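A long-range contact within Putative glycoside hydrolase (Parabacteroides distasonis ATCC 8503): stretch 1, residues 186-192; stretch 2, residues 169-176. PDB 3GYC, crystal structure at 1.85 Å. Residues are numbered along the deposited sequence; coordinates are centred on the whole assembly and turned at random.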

ATOM      1  N   GLU A 186      22.702  -5.382   1.599  1.00 18.07           N
ATOM      2  CA  GLU A 186      22.860  -6.664   2.300  1.00 18.00           C
ATOM      3  C   GLU A 186      22.194  -6.766   3.674  1.00 17.54           C
ATOM      4  O   GLU A 186      21.654  -7.816   4.014  1.00 16.13           O
ATOM      5  CB  GLU A 186      24.354  -7.078   2.400  1.00 16.41           C
ATOM      6  N   GLU A 187      22.264  -5.708   4.472  1.00 18.04           N
ATOM      7  CA  GLU A 187      21.670  -5.732   5.817  1.00 19.70           C
ATOM      8  C   GLU A 187      20.158  -5.879   5.735  1.00 18.63           C
ATOM      9  O   GLU A 187      19.544  -6.537   6.580  1.00 19.49           O
ATOM     10  CB  GLU A 187      21.973  -4.456   6.608  1.00 22.30           C
ATOM     11  CG  GLU A 187      23.453  -4.095   6.761  1.00 24.86           C
ATOM     12  CD  GLU A 187      24.007  -3.349   5.561  1.00 26.94           C
ATOM     13  OE1 GLU A 187      23.947  -3.909   4.440  1.00 27.90           O
ATOM     14  OE2 GLU A 187      24.524  -2.214   5.754  1.00 29.24           O
ATOM     15  N   SER A 188      19.565  -5.247   4.727  1.00 17.34           N
ATOM     16  CA  SER A 188      18.120  -5.303   4.514  1.00 17.26           C
ATOM     17  C   SER A 188      17.688  -6.690   4.062  1.00 16.83           C
ATOM     18  O   SER A 188      16.775  -7.295   4.649  1.00 16.54           O
ATOM     19  CB  SER A 188      17.691  -4.232   3.503  1.00 16.94           C
ATOM     20  OG  SER A 188      16.364  -4.430   3.055  1.00 16.43           O
ATOM     21  N   LEU A 189      18.353  -7.191   3.024  1.00 16.67           N
ATOM     22  CA  LEU A 189      18.075  -8.520   2.495  1.00 16.03           C
ATOM     23  C   LEU A 189      18.138  -9.588   3.579  1.00 15.25           C
ATOM     24  O   LEU A 189      17.272 -10.463   3.631  1.00 14.65           O
ATOM     25  CB  LEU A 189      19.058  -8.888   1.372  1.00 16.78           C
ATOM     26  CG  LEU A 189      18.963  -8.037   0.107  1.00 17.00           C
ATOM     27  CD1 LEU A 189      20.071  -8.441  -0.834  1.00 18.51           C
ATOM     28  CD2 LEU A 189      17.587  -8.144  -0.554  1.00 16.67           C
ATOM     29  N   ARG A 190      19.140  -9.495   4.450  1.00 14.58           N
ATOM     30  CA  ARG A 190      19.342 -10.475   5.515  1.00 14.92           C
ATOM     31  C   ARG A 190      18.229 -10.432   6.546  1.00 14.61           C
ATOM     32  O   ARG A 190      17.759 -11.460   7.015  1.00 14.60           O
ATOM     33  CB  ARG A 190      20.687 -10.251   6.211  1.00 14.87           C
ATOM     34  CG  ARG A 190      21.085 -11.387   7.140  1.00 15.78           C
ATOM     35  N   TRP A 191      17.852  -9.234   6.939  1.00 14.63           N
ATOM     36  CA  TRP A 191      16.761  -9.034   7.869  1.00 14.92           C
ATOM     37  C   TRP A 191      15.470  -9.621   7.313  1.00 14.68           C
ATOM     38  O   TRP A 191      14.776 -10.381   7.986  1.00 15.81           O
ATOM     39  CB  TRP A 191      16.567  -7.529   8.087  1.00 15.10           C
ATOM     40  CG  TRP A 191      15.396  -7.177   8.916  1.00 14.97           C
ATOM     41  CD1 TRP A 191      14.092  -7.310   8.579  1.00 15.24           C
ATOM     42  CD2 TRP A 191      15.417  -6.576  10.211  1.00 14.59           C
ATOM     43  NE1 TRP A 191      13.298  -6.868   9.587  1.00 15.18           N
ATOM     44  CE2 TRP A 191      14.084  -6.409  10.608  1.00 14.97           C
ATOM     45  CE3 TRP A 191      16.439  -6.173  11.077  1.00 15.37           C
ATOM     46  CZ2 TRP A 191      13.728  -5.822  11.828  1.00 15.23           C
ATOM     47  CZ3 TRP A 191      16.093  -5.600  12.301  1.00 15.73           C
ATOM     48  CH2 TRP A 191      14.748  -5.436  12.667  1.00 15.89           C
HETATM   49  N   MSE A 192      15.115  -9.205   6.103  1.00 14.22           N
HETATM   50  CA  MSE A 192      13.896  -9.677   5.471  1.00 14.73           C
HETATM   51  C   MSE A 192      13.892 -11.198   5.408  1.00 14.67           C
HETATM   52  O   MSE A 192      12.932 -11.829   5.833  1.00 15.33           O
HETATM   53  CB  MSE A 192      13.721  -9.088   4.068  1.00 14.35           C
HETATM   54  CG  MSE A 192      13.446  -7.598   4.065  1.00 13.63           C
HETATM   55 SE   MSE A 192      12.895  -6.957   2.332  0.75 13.15          SE
HETATM   56  CE  MSE A 192      14.567  -7.111   1.374  1.00 11.42           C
TER
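Stretch 2, residues 169-176: PFFAKTYP

Stretch 2 packs against one side of the helix of stretch 1 mainly through aromatic rings, and at the centre of the contact W191 meets F171. The two rings form an edge-to-face pair: the edge of F171 points toward the face of W191, the centroid of the F171 ring lies 5.1 Å from that of the six-membered ring of W191, and the planes stand at 87°, almost perpendicular. The closest approach is W191 CE3 to F171 CD1, 3.4 Å. In such an arrangement the slightly positive C-H rim of one ring meets the electron-rich face of the other, so the rings can come close without stacking. Both residues are buried, both direct their CA-to-CB bonds toward the opposing stretch, and both have chi1 in the t well (174° in each), with chi2 at -69° for W191 and 83° for F171.

Two further aromatic residues border the indole. F170 has its CA-to-CB bond sideways to stretch 1, but with chi1 at 46° (p) the end of its side chain comes nearer, and F170 CD1 lies 4.1 Å from W191 CZ2, which sits at the edge of the F170 ring, near its plane. Y175 CE2 lies 4.3 Å from W191 CE3, a looser apolar contact. W191 thus touches all three aromatic residues of stretch 2 and, with 87 Å² covered, has the largest share of the 308 Å² buried between the stretches, summed over both sides.

One turn back along the helix, F171 reaches the backbone. Its CZ lies 3.8 Å from S188 CA, and its CE1 approaches E187 O at 4.0 Å, with that oxygen near the plane of the ring. The CA-to-CB bond of S188 runs sideways to stretch 2, and its hydroxyl is hydrogen-bonded elsewhere in the structure.

The backbone of stretch 1 is helical throughout, with W191 N hydrogen-bonded to E187 O at 3.2 Å and M192 N to S188 O at 2.9 Å. Stretch 2 begins as helix, from P169 through A172, and has reached loop by Y175, whose phi/psi of -121/70 is far from helical; even so, Y175 N still donates to F171 O at 2.9 Å. The chain direction brings the end of stretch 2 to the beginning of stretch 1: F170 and F171 lie by W191, whereas Y175 lies by E187, with Y175 CA and E187 CA 7.3 Å apart.

Here the contact becomes more exposed. E187 lays its aliphatic portion on the tyrosine: E187 CB sits over one face of the Y175 ring, 4.0 Å from the centroid and 30° off the normal, as a CH-pi contact, and E187 CG comes to 3.4 Å from Y175 CD1. No direct hydrogen bond joins the stretches. The polar link is water 1, which donates to E187 O at 2.9 Å and is also hydrogen-bonded to Y175 OH at 3.2 Å, bridging helix backbone and phenol at the margin.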

ATOM      1  N   PRO A 169      11.840   2.665  11.958  1.00 17.53           N
ATOM      2  CA  PRO A 169      12.912   3.271  12.768  1.00 17.75           C
ATOM      3  C   PRO A 169      13.679   2.239  13.604  1.00 18.30           C
ATOM      4  O   PRO A 169      14.832   2.484  14.021  1.00 19.49           O
ATOM      5  CB  PRO A 169      12.141   4.238  13.675  1.00 18.47           C
ATOM      6  CG  PRO A 169      10.784   3.727  13.732  1.00 18.00           C
ATOM      7  CD  PRO A 169      10.510   3.100  12.415  1.00 17.65           C
ATOM      8  N   PHE A 170      13.020   1.123  13.896  1.00 17.76           N
ATOM      9  CA  PHE A 170      13.629   0.005  14.608  1.00 18.39           C
ATOM     10  C   PHE A 170      14.727  -0.657  13.772  1.00 18.29           C
ATOM     11  O   PHE A 170      15.546  -1.375  14.290  1.00 18.19           O
ATOM     12  CB  PHE A 170      12.571  -1.043  15.000  1.00 17.70           C
ATOM     13  CG  PHE A 170      11.599  -1.405  13.885  1.00 17.12           C
ATOM     14  CD1 PHE A 170      11.906  -2.384  12.961  1.00 15.75           C
ATOM     15  CD2 PHE A 170      10.381  -0.756  13.792  1.00 17.27           C
ATOM     16  CE1 PHE A 170      11.034  -2.711  11.961  1.00 18.03           C
ATOM     17  CE2 PHE A 170       9.498  -1.081  12.807  1.00 17.99           C
ATOM     18  CZ  PHE A 170       9.822  -2.070  11.882  1.00 18.25           C
ATOM     19  N   PHE A 171      14.705  -0.456  12.463  1.00 18.18           N
ATOM     20  CA  PHE A 171      15.725  -1.008  11.591  1.00 18.09           C
ATOM     21  C   PHE A 171      16.745   0.081  11.306  1.00 19.10           C
ATOM     22  O   PHE A 171      17.940  -0.141  11.423  1.00 18.47           O
ATOM     23  CB  PHE A 171      15.099  -1.509  10.288  1.00 16.42           C
ATOM     24  CG  PHE A 171      16.093  -1.967   9.288  1.00 15.76           C
ATOM     25  CD1 PHE A 171      16.616  -3.245   9.363  1.00 15.94           C
ATOM     26  CD2 PHE A 171      16.522  -1.126   8.274  1.00 15.61           C
ATOM     27  CE1 PHE A 171      17.556  -3.681   8.457  1.00 15.67           C
ATOM     28  CE2 PHE A 171      17.461  -1.550   7.354  1.00 15.68           C
ATOM     29  CZ  PHE A 171      17.983  -2.830   7.447  1.00 16.30           C
ATOM     30  N   ALA A 172      16.250   1.258  10.933  1.00 21.07           N
ATOM     31  CA  ALA A 172      17.094   2.401  10.581  1.00 23.10           C
ATOM     32  C   ALA A 172      18.031   2.812  11.716  1.00 24.75           C
ATOM     33  O   ALA A 172      19.161   3.268  11.469  1.00 25.94           O
ATOM     34  CB  ALA A 172      16.212   3.572  10.142  1.00 23.73           C
ATOM     35  N   LYS A 173      17.587   2.639  12.962  1.00 26.18           N
ATOM     36  CA  LYS A 173      18.452   2.931  14.107  1.00 27.27           C
ATOM     37  C   LYS A 173      19.675   2.003  14.075  1.00 28.57           C
ATOM     38  O   LYS A 173      20.819   2.460  14.213  1.00 28.17           O
ATOM     39  CB  LYS A 173      17.695   2.779  15.431  1.00 27.42           C
ATOM     40  N   THR A 174      19.463   0.703  13.875  1.00 29.43           N
ATOM     41  CA  THR A 174      20.591  -0.232  13.857  1.00 30.56           C
ATOM     42  C   THR A 174      21.432  -0.122  12.594  1.00 30.91           C
ATOM     43  O   THR A 174      22.660  -0.212  12.662  1.00 30.34           O
ATOM     44  CB  THR A 174      20.142  -1.681  14.018  1.00 31.44           C
ATOM     45  OG1 THR A 174      19.347  -1.788  15.198  1.00 33.21           O
ATOM     46  CG2 THR A 174      21.343  -2.607  14.135  1.00 30.82           C
ATOM     47  N   TYR A 175      20.791   0.105  11.452  1.00 31.15           N
ATOM     48  CA  TYR A 175      21.512   0.177  10.182  1.00 32.02           C
ATOM     49  C   TYR A 175      21.329   1.510   9.479  1.00 32.96           C
ATOM     50  O   TYR A 175      20.711   1.579   8.417  1.00 33.16           O
ATOM     51  CB  TYR A 175      21.068  -0.953   9.273  1.00 31.84           C
ATOM     52  CG  TYR A 175      21.182  -2.313   9.902  1.00 31.76           C
ATOM     53  CD1 TYR A 175      22.371  -3.039   9.845  1.00 31.62           C
ATOM     54  CD2 TYR A 175      20.094  -2.886  10.548  1.00 31.50           C
ATOM     55  CE1 TYR A 175      22.470  -4.307  10.411  1.00 31.46           C
ATOM     56  CE2 TYR A 175      20.183  -4.148  11.113  1.00 31.51           C
ATOM     57  CZ  TYR A 175      21.367  -4.850  11.036  1.00 31.47           C
ATOM     58  OH  TYR A 175      21.422  -6.089  11.600  1.00 32.04           O
ATOM     59  N   PRO A 176      21.919   2.579  10.047  1.00 34.90           N
ATOM     60  CA  PRO A 176      21.772   3.923   9.474  1.00 35.64           C
ATOM     61  C   PRO A 176      22.407   4.045   8.086  1.00 36.60           C
ATOM     62  O   PRO A 176      21.982   4.889   7.291  1.00 37.24           O
ATOM     63  CB  PRO A 176      22.498   4.805  10.483  1.00 35.25           C
ATOM     64  CG  PRO A 176      23.553   3.921  11.037  1.00 35.06           C
ATOM     65  CD  PRO A 176      22.918   2.558  11.130  1.00 34.62           C
TER
HETATM   66  O   HOH W   1      20.341  -7.736   9.042  1.00 24.66           O